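Long-range contacts in XAC2610 protein (Xanthomonas axonopodis pv. citri, PDB 4QTQ), which binds calcium and probably acts as an immunity protein that inhibits a peptidoglycan hydrolase linked to bacterial killing through a type IV secretion system: residues G26-S31 against V53-P58; K61-E66 against Q131-F136; V145-L150 against L158-G163; R186-T191 against K200-Q205. All coordinates share one frame; numbering follows the deposited sequence.

Contact 1: residues G26-S31 against V53-P58; sequences GGIAVS and VEVTFP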
loop_
_atom_site.group_PDB
_atom_site.type_symbol
_atom_site.label_atom_id
_atom_site.label_comp_id
_atom_site.label_asym_id
_atom_site.label_seq_id
_atom_site.Cartn_x
_atom_site.Cartn_y
_atom_site.Cartn_z
ATOM N N GLY A 26 6.444 -2.541 17.121
ATOM C CA GLY A 26 7.025 -1.231 17.396
ATOM C C GLY A 26 6.130 -0.345 18.243
ATOM O O GLY A 26 6.026 0.868 18.009
ATOM N N GLY A 27 5.476 -0.953 19.229
ATOM C CA GLY A 27 4.667 -0.205 20.195
ATOM C C GLY A 27 3.248 0.105 19.736
ATOM O O GLY A 27 2.508 0.794 20.441
ATOM N N ILE A 28 2.877 -0.387 18.552
ATOM C CA ILE A 28 1.505 -0.293 18.060
ATOM C C ILE A 28 0.921 -1.690 18.116
ATOM O O ILE A 28 1.500 -2.627 17.562
ATOM C CB ILE A 28 1.452 0.228 16.613
ATOM C CG1 ILE A 28 2.014 1.655 16.535
ATOM C CG2 ILE A 28 0.020 0.210 16.089
ATOM C CD1 ILE A 28 2.391 2.101 15.137
ATOM N N ALA A 29 -0.215 -1.836 18.790
ATOM C CA ALA A 29 -0.844 -3.150 18.920
ATOM C C ALA A 29 -1.805 -3.328 17.769
ATOM O O ALA A 29 -2.579 -2.419 17.456
ATOM C CB ALA A 29 -1.571 -3.279 20.248
ATOM N N VAL A 30 -1.744 -4.492 17.130
ATOM C CA VAL A 30 -2.626 -4.800 16.013
ATOM C C VAL A 30 -3.216 -6.190 16.212
ATOM O O VAL A 30 -2.480 -7.156 16.468
ATOM C CB VAL A 30 -1.899 -4.771 14.651
ATOM C CG1 VAL A 30 -2.908 -4.965 13.521
ATOM C CG2 VAL A 30 -1.139 -3.467 14.459
ATOM N N SER A 31 -4.540 -6.271 16.122
ATOM C CA SER A 31 -5.234 -7.549 16.179
ATOM C C SER A 31 -6.065 -7.746 14.926
ATOM O O SER A 31 -6.517 -6.786 14.316
ATOM C CB SER A 31 -6.117 -7.642 17.428
ATOM O OG SER A 31 -7.160 -6.681 17.412
ATOM N N VAL A 53 -9.478 -5.471 11.233
ATOM C CA VAL A 53 -8.122 -5.168 11.663
ATOM C C VAL A 53 -8.228 -4.015 12.656
ATOM O O VAL A 53 -8.658 -2.912 12.295
ATOM C CB VAL A 53 -7.232 -4.774 10.477
ATOM C CG1 VAL A 53 -5.879 -4.259 10.957
ATOM C CG2 VAL A 53 -7.070 -5.963 9.530
ATOM N N GLU A 54 -7.872 -4.287 13.910
ATOM C CA GLU A 54 -7.951 -3.285 14.967
ATOM C C GLU A 54 -6.555 -2.809 15.354
ATOM O O GLU A 54 -5.690 -3.625 15.678
ATOM C CB GLU A 54 -8.657 -3.837 16.199
ATOM C CG GLU A 54 -9.055 -2.750 17.181
ATOM C CD GLU A 54 -9.620 -3.303 18.462
ATOM O OE1 GLU A 54 -8.832 -3.799 19.306
ATOM O OE2 GLU A 54 -10.856 -3.209 18.629
ATOM N N VAL A 55 -6.366 -1.486 15.327
ATOM C CA VAL A 55 -5.065 -0.848 15.563
ATOM C C VAL A 55 -5.163 0.076 16.782
ATOM O O VAL A 55 -6.043 0.950 16.848
ATOM C CB VAL A 55 -4.619 -0.024 14.332
ATOM C CG1 VAL A 55 -3.247 0.598 14.556
ATOM C CG2 VAL A 55 -4.622 -0.883 13.073
ATOM N N THR A 56 -4.260 -0.118 17.738
ATOM C CA THR A 56 -4.203 0.695 18.938
ATOM C C THR A 56 -2.863 1.414 19.006
ATOM O O THR A 56 -1.857 0.817 19.378
ATOM C CB THR A 56 -4.343 -0.162 20.212
ATOM O OG1 THR A 56 -5.488 -1.025 20.113
ATOM C CG2 THR A 56 -4.459 0.740 21.448
ATOM N N PHE A 57 -2.844 2.686 18.624
ATOM C CA PHE A 57 -1.634 3.506 18.734
ATOM C C PHE A 57 -1.404 3.836 20.206
ATOM O O PHE A 57 -2.363 3.857 20.974
ATOM C CB PHE A 57 -1.787 4.784 17.907
ATOM C CG PHE A 57 -1.952 4.525 16.422
ATOM C CD1 PHE A 57 -0.858 4.134 15.645
ATOM C CD2 PHE A 57 -3.194 4.652 15.809
ATOM C CE1 PHE A 57 -1.002 3.881 14.285
ATOM C CE2 PHE A 57 -3.345 4.406 14.450
ATOM C CZ PHE A 57 -2.245 4.021 13.687
ATOM N N PRO A 58 -0.139 4.064 20.621
ATOM C CA PRO A 58 0.096 4.359 22.044
ATOM C C PRO A 58 -0.684 5.578 22.528
ATOM O O PRO A 58 -0.635 6.634 21.883
ATOM C CB PRO A 58 1.605 4.655 22.119
ATOM C CG PRO A 58 2.187 4.117 20.878
ATOM C CD PRO A 58 1.105 4.094 19.836
HETATM O O HOH W 1 -5.423 -3.214 18.591
#

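Contact 2: residues K61-E66 against Q131-F136; sequences KPIALE and QKTLVF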
loop_
_atom_site.group_PDB
_atom_site.type_symbol
_atom_site.label_atom_id
_atom_site.label_comp_id
_atom_site.label_asym_id
_atom_site.label_seq_id
_atom_site.Cartn_x
_atom_site.Cartn_y
_atom_site.Cartn_z
ATOM N N LYS A 61 -7.300 5.406 21.850
ATOM C CA LYS A 61 -8.395 4.479 21.779
ATOM C C LYS A 61 -8.215 3.577 20.535
ATOM O O LYS A 61 -7.856 4.067 19.449
ATOM C CB LYS A 61 -9.689 5.304 21.691
ATOM C CG LYS A 61 -10.995 4.540 21.703
ATOM C CD LYS A 61 -12.142 5.457 22.161
ATOM C CE LYS A 61 -13.434 5.181 21.406
ATOM N NZ LYS A 61 -13.818 3.743 21.415
ATOM N N PRO A 62 -8.454 2.267 20.685
ATOM C CA PRO A 62 -8.394 1.355 19.532
ATOM C C PRO A 62 -9.253 1.813 18.353
ATOM O O PRO A 62 -10.344 2.341 18.558
ATOM C CB PRO A 62 -8.938 0.038 20.101
ATOM C CG PRO A 62 -8.639 0.108 21.564
ATOM C CD PRO A 62 -8.785 1.552 21.937
ATOM N N ILE A 63 -8.745 1.620 17.136
ATOM C CA ILE A 63 -9.472 1.939 15.908
ATOM C C ILE A 63 -9.669 0.651 15.096
ATOM O O ILE A 63 -8.703 -0.071 14.825
ATOM C CB ILE A 63 -8.696 2.981 15.068
ATOM C CG1 ILE A 63 -8.515 4.280 15.878
ATOM C CG2 ILE A 63 -9.420 3.248 13.758
ATOM C CD1 ILE A 63 -7.460 5.227 15.342
ATOM N N ALA A 64 -10.914 0.365 14.720
ATOM C CA ALA A 64 -11.250 -0.836 13.939
ATOM C C ALA A 64 -11.374 -0.515 12.449
ATOM O O ALA A 64 -12.082 0.405 12.063
ATOM C CB ALA A 64 -12.550 -1.451 14.446
ATOM N N LEU A 65 -10.680 -1.275 11.615
ATOM C CA LEU A 65 -10.809 -1.153 10.178
ATOM C C LEU A 65 -11.582 -2.351 9.687
ATOM O O LEU A 65 -11.392 -3.459 10.208
ATOM C CB LEU A 65 -9.442 -1.126 9.517
ATOM C CG LEU A 65 -8.480 -0.046 9.983
ATOM C CD1 LEU A 65 -7.140 -0.266 9.316
ATOM C CD2 LEU A 65 -9.024 1.332 9.663
ATOM N N GLU A 66 -12.449 -2.126 8.701
ATOM C CA GLU A 66 -13.217 -3.191 8.076
ATOM C C GLU A 66 -12.952 -3.249 6.562
ATOM O O GLU A 66 -13.767 -2.769 5.769
ATOM C CB GLU A 66 -14.708 -3.010 8.348
ATOM C CG GLU A 66 -15.105 -3.194 9.810
ATOM C CD GLU A 66 -15.253 -1.892 10.583
ATOM O OE1 GLU A 66 -14.936 -0.802 10.043
ATOM O OE2 GLU A 66 -15.706 -1.964 11.750
ATOM N N GLN A 131 -10.211 13.815 13.564
ATOM C CA GLN A 131 -11.212 12.825 13.935
ATOM C C GLN A 131 -10.735 11.808 14.965
ATOM O O GLN A 131 -11.556 11.117 15.569
ATOM C CB GLN A 131 -11.685 12.090 12.688
ATOM C CG GLN A 131 -12.362 12.993 11.667
ATOM C CD GLN A 131 -12.691 12.269 10.375
ATOM O OE1 GLN A 131 -12.432 12.781 9.288
ATOM N NE2 GLN A 131 -13.254 11.067 10.486
ATOM N N LYS A 132 -9.424 11.721 15.177
ATOM C CA LYS A 132 -8.828 10.623 15.945
ATOM C C LYS A 132 -9.276 9.304 15.363
ATOM O O LYS A 132 -9.776 8.430 16.075
ATOM C CB LYS A 132 -9.176 10.681 17.443
ATOM C CG LYS A 132 -8.567 11.862 18.173
ATOM C CD LYS A 132 -7.068 11.705 18.369
ATOM C CE LYS A 132 -6.425 13.069 18.519
ATOM N NZ LYS A 132 -4.945 13.029 18.597
ATOM N N THR A 133 -9.110 9.164 14.055
ATOM C CA THR A 133 -9.346 7.893 13.439
ATOM C C THR A 133 -8.563 7.728 12.144
ATOM O O THR A 133 -7.834 8.622 11.713
ATOM C CB THR A 133 -10.841 7.676 13.187
ATOM O OG1 THR A 133 -11.065 6.290 12.886
ATOM C CG2 THR A 133 -11.341 8.555 12.036
ATOM N N LEU A 134 -8.741 6.560 11.538
ATOM C CA LEU A 134 -8.081 6.195 10.306
ATOM C C LEU A 134 -9.154 6.265 9.253
ATOM O O LEU A 134 -10.204 5.673 9.429
ATOM C CB LEU A 134 -7.529 4.767 10.422
ATOM C CG LEU A 134 -6.241 4.677 11.243
ATOM C CD1 LEU A 134 -6.073 3.309 11.888
ATOM C CD2 LEU A 134 -5.056 5.021 10.349
ATOM N N VAL A 135 -8.876 6.975 8.161
ATOM C CA VAL A 135 -9.857 7.250 7.115
ATOM C C VAL A 135 -9.424 6.578 5.818
ATOM O O VAL A 135 -8.316 6.791 5.337
ATOM C CB VAL A 135 -10.006 8.785 6.940
ATOM C CG1 VAL A 135 -11.003 9.132 5.837
ATOM C CG2 VAL A 135 -10.462 9.417 8.258
ATOM N N PHE A 136 -10.283 5.738 5.255
ATOM C CA PHE A 136 -9.971 5.093 3.990
ATOM C C PHE A 136 -9.672 6.165 2.948
ATOM O O PHE A 136 -10.459 7.101 2.793
ATOM C CB PHE A 136 -11.130 4.214 3.524
ATOM C CG PHE A 136 -10.925 3.640 2.156
ATOM C CD1 PHE A 136 -10.152 2.498 1.978
ATOM C CD2 PHE A 136 -11.452 4.262 1.043
ATOM C CE1 PHE A 136 -9.942 1.960 0.709
ATOM C CE2 PHE A 136 -11.250 3.728 -0.229
ATOM C CZ PHE A 136 -10.483 2.581 -0.390
HETATM O O HOH W 2 -8.121 7.005 18.458
#

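Contact 3: residues V145-L150 against L158-G163; sequences VMANGL and LTSTSG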
loop_
_atom_site.group_PDB
_atom_site.type_symbol
_atom_site.label_atom_id
_atom_site.label_comp_id
_atom_site.label_asym_id
_atom_site.label_seq_id
_atom_site.Cartn_x
_atom_site.Cartn_y
_atom_site.Cartn_z
ATOM N N VAL A 145 -3.751 -0.092 -7.759
ATOM C CA VAL A 145 -4.477 -0.819 -8.795
ATOM C C VAL A 145 -3.696 -0.760 -10.106
ATOM O O VAL A 145 -3.270 0.312 -10.558
ATOM C CB VAL A 145 -5.906 -0.267 -8.995
ATOM C CG1 VAL A 145 -6.609 -0.979 -10.146
ATOM C CG2 VAL A 145 -6.719 -0.427 -7.728
ATOM N N MET A 146 -3.507 -1.939 -10.695
ATOM C CA MET A 146 -2.662 -2.141 -11.882
ATOM C C MET A 146 -1.181 -1.764 -11.672
ATOM O O MET A 146 -0.399 -1.720 -12.629
ATOM C CB MET A 146 -3.255 -1.431 -13.104
ATOM C CG MET A 146 -4.545 -2.063 -13.631
ATOM S SD MET A 146 -4.403 -3.787 -14.186
ATOM C CE MET A 146 -3.027 -3.692 -15.335
ATOM N N ALA A 147 -0.780 -1.519 -10.429
ATOM C CA ALA A 147 0.622 -1.245 -10.138
ATOM C C ALA A 147 1.365 -2.559 -9.959
ATOM O O ALA A 147 0.760 -3.598 -9.674
ATOM C CB ALA A 147 0.751 -0.409 -8.888
ATOM N N ASN A 148 2.686 -2.502 -10.100
ATOM C CA ASN A 148 3.519 -3.675 -9.864
ATOM C C ASN A 148 3.724 -3.968 -8.392
ATOM O O ASN A 148 4.329 -4.976 -8.049
ATOM C CB ASN A 148 4.859 -3.540 -10.579
ATOM C CG ASN A 148 4.698 -3.539 -12.074
ATOM O OD1 ASN A 148 3.752 -4.129 -12.602
ATOM N ND2 ASN A 148 5.595 -2.856 -12.769
ATOM N N GLY A 149 3.211 -3.096 -7.535
ATOM C CA GLY A 149 3.226 -3.319 -6.105
ATOM C C GLY A 149 3.022 -2.002 -5.394
ATOM O O GLY A 149 2.880 -0.959 -6.034
ATOM N N LEU A 150 3.018 -2.053 -4.067
ATOM C CA LEU A 150 2.851 -0.865 -3.255
ATOM C C LEU A 150 3.871 0.214 -3.628
ATOM O O LEU A 150 5.038 -0.074 -3.891
ATOM C CB LEU A 150 2.980 -1.212 -1.772
ATOM C CG LEU A 150 2.644 -0.128 -0.739
ATOM C CD1 LEU A 150 1.243 0.420 -0.958
ATOM C CD2 LEU A 150 2.755 -0.709 0.660
ATOM N N LEU A 158 5.252 10.295 -4.131
ATOM C CA LEU A 158 4.968 8.876 -4.149
ATOM C C LEU A 158 5.260 8.327 -5.551
ATOM O O LEU A 158 4.800 8.882 -6.546
ATOM C CB LEU A 158 3.497 8.627 -3.795
ATOM C CG LEU A 158 3.124 8.568 -2.307
ATOM C CD1 LEU A 158 3.564 9.805 -1.526
ATOM C CD2 LEU A 158 1.627 8.360 -2.151
ATOM N N THR A 159 6.018 7.241 -5.629
ATOM C CA THR A 159 6.320 6.622 -6.917
ATOM C C THR A 159 5.715 5.224 -7.034
ATOM O O THR A 159 5.635 4.483 -6.061
ATOM C CB THR A 159 7.838 6.553 -7.167
ATOM O OG1 THR A 159 8.482 6.025 -6.006
ATOM C CG2 THR A 159 8.401 7.933 -7.452
ATOM N N SER A 160 5.284 4.887 -8.244
ATOM C CA SER A 160 4.621 3.618 -8.541
ATOM C C SER A 160 4.969 3.241 -9.979
ATOM O O SER A 160 5.131 4.121 -10.830
ATOM C CB SER A 160 3.106 3.772 -8.390
ATOM O OG SER A 160 2.435 2.518 -8.364
ATOM N N THR A 161 5.121 1.949 -10.248
ATOM C CA THR A 161 5.424 1.494 -11.597
ATOM C C THR A 161 4.306 0.615 -12.138
ATOM O O THR A 161 3.656 -0.129 -11.398
ATOM C CB THR A 161 6.764 0.724 -11.691
ATOM O OG1 THR A 161 6.627 -0.561 -11.090
ATOM C CG2 THR A 161 7.870 1.464 -10.992
ATOM N N SER A 162 4.097 0.709 -13.439
ATOM C CA SER A 162 3.160 -0.144 -14.131
ATOM C C SER A 162 3.769 -0.552 -15.480
ATOM O O SER A 162 4.966 -0.343 -15.718
ATOM C CB SER A 162 1.828 0.588 -14.297
ATOM O OG SER A 162 0.777 -0.356 -14.428
ATOM N N GLY A 163 2.964 -1.145 -16.354
ATOM C CA GLY A 163 3.449 -1.587 -17.667
ATOM C C GLY A 163 2.923 -2.955 -18.039
ATOM O O GLY A 163 2.029 -3.480 -17.383
HETATM O O HOH W 3 1.275 1.384 -6.073
HETATM O O HOH W 4 4.878 0.212 -7.649
#

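Contact 4: residues R186-T191 against K200-Q205; sequences RLTEDT and KIERLQ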
loop_
_atom_site.group_PDB
_atom_site.type_symbol
_atom_site.label_atom_id
_atom_site.label_comp_id
_atom_site.label_asym_id
_atom_site.label_seq_id
_atom_site.Cartn_x
_atom_site.Cartn_y
_atom_site.Cartn_z
ATOM N N ARG A 186 4.180 11.163 -15.584
ATOM C CA ARG A 186 4.124 9.794 -16.067
ATOM C C ARG A 186 5.198 9.627 -17.147
ATOM O O ARG A 186 5.161 10.318 -18.175
ATOM C CB ARG A 186 2.740 9.469 -16.634
ATOM C CG ARG A 186 2.616 8.021 -17.086
ATOM C CD ARG A 186 1.379 7.711 -17.903
ATOM N NE ARG A 186 0.117 8.110 -17.288
ATOM C CZ ARG A 186 -0.475 7.498 -16.261
ATOM N NH1 ARG A 186 0.090 6.463 -15.653
ATOM N NH2 ARG A 186 -1.637 7.956 -15.816
ATOM N N LEU A 187 6.147 8.722 -16.889
ATOM C CA LEU A 187 7.220 8.396 -17.820
ATOM C C LEU A 187 6.932 7.026 -18.429
ATOM O O LEU A 187 6.892 6.037 -17.711
ATOM C CB LEU A 187 8.587 8.347 -17.114
ATOM C CG LEU A 187 9.101 9.554 -16.324
ATOM C CD1 LEU A 187 10.570 9.351 -15.956
ATOM C CD2 LEU A 187 8.930 10.863 -17.086
ATOM N N THR A 188 6.708 6.981 -19.740
ATOM C CA THR A 188 6.446 5.722 -20.437
ATOM C C THR A 188 7.661 5.361 -21.289
ATOM O O THR A 188 8.070 6.139 -22.159
ATOM C CB THR A 188 5.201 5.815 -21.343
ATOM O OG1 THR A 188 4.066 6.189 -20.558
ATOM C CG2 THR A 188 4.919 4.469 -22.023
ATOM N N GLU A 189 8.245 4.201 -21.024
ATOM C CA GLU A 189 9.377 3.709 -21.807
ATOM C C GLU A 189 8.949 2.490 -22.607
ATOM O O GLU A 189 8.393 1.554 -22.046
ATOM C CB GLU A 189 10.538 3.337 -20.902
ATOM C CG GLU A 189 11.036 4.483 -20.038
ATOM C CD GLU A 189 12.429 4.230 -19.498
ATOM O OE1 GLU A 189 12.798 3.041 -19.337
ATOM O OE2 GLU A 189 13.155 5.219 -19.241
ATOM N N ASP A 190 9.213 2.519 -23.911
ATOM C CA ASP A 190 8.865 1.434 -24.826
ATOM C C ASP A 190 10.157 0.888 -25.455
ATOM O O ASP A 190 10.811 1.573 -26.258
ATOM C CB ASP A 190 7.901 1.967 -25.895
ATOM C CG ASP A 190 7.412 0.893 -26.867
ATOM O OD1 ASP A 190 8.065 -0.165 -27.030
ATOM O OD2 ASP A 190 6.350 1.135 -27.486
ATOM N N THR A 191 10.525 -0.332 -25.069
ATOM C CA THR A 191 11.739 -1.000 -25.556
ATOM C C THR A 191 11.411 -2.223 -26.428
ATOM O O THR A 191 12.189 -3.187 -26.486
ATOM C CB THR A 191 12.632 -1.410 -24.361
ATOM O OG1 THR A 191 12.974 -0.239 -23.618
ATOM C CG2 THR A 191 13.927 -2.088 -24.808
ATOM N N LYS A 200 8.290 8.554 -23.452
ATOM C CA LYS A 200 7.260 9.582 -23.469
ATOM C C LYS A 200 7.148 10.173 -22.078
ATOM O O LYS A 200 7.079 9.435 -21.099
ATOM C CB LYS A 200 5.931 8.978 -23.905
ATOM C CG LYS A 200 4.795 9.970 -24.064
ATOM C CD LYS A 200 3.796 9.470 -25.095
ATOM C CE LYS A 200 2.392 9.963 -24.825
ATOM N NZ LYS A 200 1.733 9.118 -23.794
ATOM N N ILE A 201 7.154 11.500 -21.997
ATOM C CA ILE A 201 7.073 12.204 -20.727
ATOM C C ILE A 201 5.787 13.010 -20.715
ATOM O O ILE A 201 5.554 13.811 -21.617
ATOM C CB ILE A 201 8.258 13.173 -20.534
ATOM C CG1 ILE A 201 9.592 12.442 -20.680
ATOM C CG2 ILE A 201 8.173 13.875 -19.178
ATOM C CD1 ILE A 201 10.764 13.375 -20.944
ATOM N N GLU A 202 4.949 12.782 -19.710
ATOM C CA GLU A 202 3.790 13.627 -19.470
ATOM C C GLU A 202 3.905 14.241 -18.085
ATOM O O GLU A 202 4.377 13.595 -17.151
ATOM C CB GLU A 202 2.502 12.833 -19.568
ATOM C CG GLU A 202 2.338 12.052 -20.855
ATOM C CD GLU A 202 1.212 11.059 -20.749
ATOM O OE1 GLU A 202 1.491 9.856 -20.753
ATOM O OE2 GLU A 202 0.049 11.476 -20.618
ATOM N N ARG A 203 3.481 15.494 -17.967
ATOM C CA ARG A 203 3.556 16.243 -16.713
ATOM C C ARG A 203 2.292 17.036 -16.502
ATOM O O ARG A 203 1.585 17.354 -17.466
ATOM C CB ARG A 203 4.733 17.207 -16.724
ATOM C CG ARG A 203 6.057 16.511 -16.879
ATOM C CD ARG A 203 7.206 17.298 -16.277
ATOM N NE ARG A 203 8.355 16.405 -16.094
ATOM C CZ ARG A 203 9.474 16.421 -16.814
ATOM N NH1 ARG A 203 9.665 17.316 -17.780
ATOM N NH2 ARG A 203 10.432 15.534 -16.553
ATOM N N LEU A 204 2.032 17.374 -15.238
ATOM C CA LEU A 204 0.843 18.110 -14.866
ATOM C C LEU A 204 1.116 19.573 -15.143
ATOM O O LEU A 204 2.029 20.168 -14.566
ATOM C CB LEU A 204 0.506 17.892 -13.386
ATOM C CG LEU A 204 -0.673 18.667 -12.812
ATOM C CD1 LEU A 204 -1.972 18.144 -13.385
ATOM C CD2 LEU A 204 -0.692 18.624 -11.290
ATOM N N GLN A 205 0.301 20.153 -16.015
ATOM C CA GLN A 205 0.470 21.533 -16.432
ATOM C C GLN A 205 -0.908 22.132 -16.660
ATOM O O GLN A 205 -1.722 21.555 -17.380
ATOM C CB GLN A 205 1.298 21.558 -17.717
ATOM C CG GLN A 205 1.733 22.935 -18.170
ATOM C CD GLN A 205 2.402 22.898 -19.532
ATOM O OE1 GLN A 205 3.061 21.912 -19.903
ATOM N NE2 GLN A 205 2.241 23.974 -20.288
HETATM O O HOH W 5 4.004 9.031 -20.643
HETATM O O HOH W 6 -1.769 10.223 -18.349
#

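Contact 1: residues G26-S31 against V53-P58
An antiparallel pair in the middle of a four-stranded sheet is made by Ile28-Ser31 and Val53-Thr56, strands that belong to the protein's beta-sandwich. Their short axes come within 4.8 Å at 165°. Ala29 with Thr56 and Ser31 with Glu54 are the hydrogen-bonded pairs, and Val30 faces Val55 between them as the non-hydrogen-bonded pair. Thr56 N gives Ala29 O a bond of 2.9 Å, nearly straight at 171°, while the return bond from Ala29 N to Thr56 O is longer, at 3.2 Å.

One face of the ribbon is hydrophobic. Ile28 CG1 lies beside its backbone N (chi1 -63°), leaving CG2 anti to it; CG2 meets Val55 CG1 at 3.6 Å. Ile28 CD1 arrives at the edge of the Phe57 ring, near the ring plane and 3.9 Å from Phe57 CD1. Val55 CG1 itself lies over a face of that ring, offset toward the rim. Leu96, His80 and Phe78 continue the packing on this side, and His104, a calcium ligand, meets Phe57 edge-to-face.

The other face is more polar, though Ala29 CB lies on it beside Thr56 CB. Ser31 OG sits 3.4 Å from Glu54 CB, and a water donates to Ala29 O at 3.2 Å while lying 2.7 Å from Thr56 OG1. Past the strand ends, Pro58 CG rests against Gly27 O.

With backbone polar groups matched strand to strand, one side of the pair can be buried as hydrocarbon near the calcium loop while the other keeps water within its hydrogen-bond network.

Contact 2: residues K61-E66 against Q131-F136
Ile63 holds CG1 beside its backbone N (chi1 -60°); CG2, anti to that N, faces Thr133 OG1 and Leu134 CD1 on the other strand. CG2 stands 3.6 Å from Thr133 OG1, which is itself anti to the Thr133 backbone N (chi1 -166°). The same methyl presses on Leu134 CD1 at 3.8 Å, the two side chains crossing at about a right angle. The other branch of Ile63 ends in CD1, 3.8 Å from Thr133 CA and also near Lys132 O.

Leu65, two residues on, brings CD2 to Leu134 CB at 3.8 Å, again with the side chains roughly perpendicular. Leu134 is therefore gripped by two methyls, one from each end of strand 63-65.

This is where edge strands of the two sheets of the beta-sandwich meet: 63-65 borders the four-stranded sheet and 133-136 the mixed one. They run nearly parallel, 20° apart, with axes 7.4 Å distant, and no direct hydrogen bond joins them. Phe127, Tyr125 and Val107 of the mixed sheet extend the apolar layer, and the Leu134 side chain lies about 7 Å from the bound calcium.

Lys132 and Thr133 together face Asp128 in a G1 beta bulge as the chain enters its strand. Leu134 N is buried here without a polar partner. At the margin, a water donates to Lys61 O and to Lys132 O, the latter at 3.2 Å.

Contact 3: residues V145-L150 against L158-G163
Asn148 docks on Thr161 with both backbone and side chain, fastening the loop after helix 138-143 to the flank of strand 157-163 in the six-stranded antiparallel sheet. Asn148 N donates to Thr161 O at 2.9 Å, nearly along the C=O axis. Its ND2 reaches Thr161 OG1 at 3.0 Å; that bond is more bent (137°), with the oxygen 28° out of the amide plane. Thr161 OG1 stands between its own backbone N and carbonyl carbon (chi1 72°), where ND2 can reach it, the two side chains crossing at about a right angle.

Ser162 holds OG anti to its N and donates to Met146 O across only 2.5 Å, a length so short that its exact value is doubtful. Between these polar grips, Ala147 CB lies 3.4 Å from Ser160 OG, and Ala147 CA adds a CH contact to Thr161 O.

Further along, two waters fill in for direct pairing. One donates to Gly149 O and accepts from Thr161 N at 3.1 Å. The second also donates to Gly149 O, and is 2.8 Å from Ser160 OG. Gly149 is fully extended, and at its backbone angles a CB would jam against the carbonyl O of Asn148, which calls for glycine.

Asn116, outside both segments, makes a backbone hydrogen bond with Ala147. Its side-chain ND2 donates both to Asn148 OD1, holding the Asn148 amide from its other end, and to Gly163 O.

Contact 4: residues R186-T191 against K200-Q205
A surface beta hairpin brings Arg186-Thr188 against Lys200-Glu202, on the fourth and fifth strands of the six-stranded antiparallel sheet, next to its outermost strand 208-212. The segments 186-190 and 200-205 run antiparallel, 169° between their directions. Arg186 with Glu202 and Thr188 with Lys200 are hydrogen-bonded pairs, each closed by two backbone bonds; Lys200 N to Thr188 O is the shortest at 2.7 Å. Leu187 and Ile201 form the non-hydrogen-bonded pair between them.

On the Leu187 face the two side chains lie side by side, pointing the same way, and Leu187 CD2 touches Ile201 CG2 at 3.7 Å. That CG2 methyl also sits over the centre of the Arg203 guanidinium. Ile201 and Arg203 both touch Val212 of strand 208-212.

The opposite face is charged. Arg186 runs alongside Glu202, its CD 3.6 Å from OE1, then bends at chi3 (-53°), which places NE 4.1 Å from that oxygen, too far for a salt bridge. A water in the guanidinium plane spans the gap, accepting from NE at 3.0 Å and donating to Glu202 OE2. The guanidinium's own salt bridge goes through NH1 to Asp172 on strand 168-176. Lys200 NZ makes a salt bridge to Glu202 OE1 (3.1 Å), the hydrogen bond in it weak, and a second water lies 2.8 Å from Thr188 OG1.

Arg186 and Lys200 both place positive charge near Glu202, which would favour its ionised form, while water, rather than a direct salt bridge, links Arg186 to Glu202.

Overall arrangement
From the N terminus, contact 1 closes first, pairing 26-31 with 53-58 around a loop that itself contains strands. The chain goes straight on into 61-66, whose strand hydrogen-bonds to 52-56, so contacts 1 and 2 touch, their centres 11 Å apart. Contact 2 spans a long excursion through the calcium-binding segment before 131-136 returns, tying the four-stranded sheet to the mixed one. Contacts 3 and 4 are short closures beyond the chain's centre, both on the third sheet, at different strands, with centres 14 Å apart and no direct touch. All four follow in series, none nesting or crossing; contacts 1 and 4 lie 40 Å apart, centre to centre.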